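CELL division protein FTSZ homolog 1 (Methanocaldococcus jannaschii, PDB 1W58) binds and hydrolyses GTP and polymerises in a GTP-dependent manner into the ring that marks the future site of cell division. Local coordinates at the interface of chains A and B. Sequence-based numbering; all coordinates share one arbitrary frame. Chains: chain A/B, CELL division protein FTSZ homolog 1.

The interface of chains A and B. Residues chain A 82-84; chain B 25, 29.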
loop_
_atom_site.group_PDB
_atom_site.type_symbol
_atom_site.label_atom_id
_atom_site.label_comp_id
_atom_site.label_asym_id
_atom_site.label_seq_id
_atom_site.Cartn_x
_atom_site.Cartn_y
_atom_site.Cartn_z
ATOM N N ASP A 82 26.373 -0.652 4.484
ATOM C CA ASP A 82 26.077 0.579 3.763
ATOM C C ASP A 82 24.818 1.222 4.335
ATOM O O ASP A 82 24.710 2.443 4.379
ATOM C CB ASP A 82 25.866 0.311 2.268
ATOM C CG ASP A 82 27.096 -0.285 1.587
ATOM O OD1 ASP A 82 28.217 0.226 1.784
ATOM O OD2 ASP A 82 26.942 -1.269 0.839
ATOM N N LYS A 83 23.868 0.400 4.784
ATOM C CA LYS A 83 22.610 0.912 5.326
ATOM C C LYS A 83 22.071 0.105 6.520
ATOM O O LYS A 83 21.992 -1.125 6.475
ATOM C CB LYS A 83 21.548 0.949 4.214
ATOM C CG LYS A 83 20.220 1.583 4.630
ATOM C CD LYS A 83 20.362 3.095 4.789
ATOM C CE LYS A 83 19.455 3.676 5.877
ATOM N NZ LYS A 83 18.014 3.503 5.624
ATOM N N LYS A 84 21.691 0.802 7.585
ATOM C CA LYS A 84 21.148 0.135 8.758
ATOM C C LYS A 84 19.705 0.552 9.009
ATOM O O LYS A 84 19.353 1.718 8.866
ATOM C CB LYS A 84 21.966 0.470 9.991
ATOM C CG LYS A 84 23.459 0.244 9.850
ATOM C CD LYS A 84 24.153 0.567 11.176
ATOM C CE LYS A 84 25.646 0.401 11.097
ATOM N NZ LYS A 84 26.257 0.584 12.437
ATOM N N GLU B 25 24.311 7.714 11.117
ATOM C CA GLU B 25 23.380 6.608 11.383
ATOM C C GLU B 25 23.507 6.093 12.813
ATOM O O GLU B 25 22.516 5.975 13.542
ATOM C CB GLU B 25 23.639 5.434 10.444
ATOM C CG GLU B 25 22.732 5.366 9.244
ATOM C CD GLU B 25 22.860 4.040 8.514
ATOM O OE1 GLU B 25 24.005 3.545 8.356
ATOM O OE2 GLU B 25 21.817 3.498 8.091
ATOM N N LEU B 29 20.978 6.126 16.027
ATOM C CA LEU B 29 20.581 4.925 16.754
ATOM C C LEU B 29 20.781 5.100 18.275
ATOM O O LEU B 29 19.928 4.682 19.066
ATOM C CB LEU B 29 21.395 3.731 16.246
ATOM C CG LEU B 29 20.781 2.737 15.253
ATOM C CD1 LEU B 29 19.456 3.243 14.710
ATOM C CD2 LEU B 29 21.781 2.474 14.143
#
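The N-terminal helix 24-33 of chain B docks against the short strand 83-86 of chain A's GTPase domain, and B:Glu25, in the first turn of that helix, reaches the strand at A:Lys84. The helix extends away from the body of its own subunit, so the contact resembles an arm laid on a neighbour; it belongs to a deposited assembly of three copies and may reflect crystal packing, and the structure alone does not show whether it occurs in the filament. The backbone is read by a hydrogen bond: the amide N of A:Lys84 donates to the carboxylate oxygen OE2 of B:Glu25 at 2.7 Å, with 162° at the hydrogen. The N-H arrives on the syn side of OE2, tilted 19° out of the carboxylate plane. The carbonyl O of A:Lys84 also lies 3.1 Å from OE2 of B:Glu25; both atoms would ordinarily accept, so this approach looks unfavourable unless the carboxylate carries a proton, and at 2.5 Å resolution it supports no firm conclusion. Aliphatic carbons of two lysines border the carboxylate. A:Lys84 crosses the glutamate obliquely, its CG set anti to the carbonyl carbon (chi1 -52°) and the rest of the chain extended; CB stands 4.0 Å from the carboxylate carbon CD of B:Glu25. A:Lys83 instead crosses B:Glu25 at about a right angle, and its chain, turned at chi2 and bent again beyond, brings CE to 3.2 Å from OE2 of B:Glu25. Neither ammonium forms a salt bridge with the glutamate, NZ of A:Lys83 lying 4.5 Å from OE2 of B:Glu25 and NZ of A:Lys84 5.5 Å from its OE1, though their positive charges probably favour the anion electrostatically. Without the glutamate, as with an alanine at B:Glu25, the A:Lys84 amide would probably lose this acceptor and a gap would open between the two lysine chains. B:Leu29, one helical turn on, adds a peripheral approach: its methyl CD2 is 4.3 Å from CD of A:Lys84.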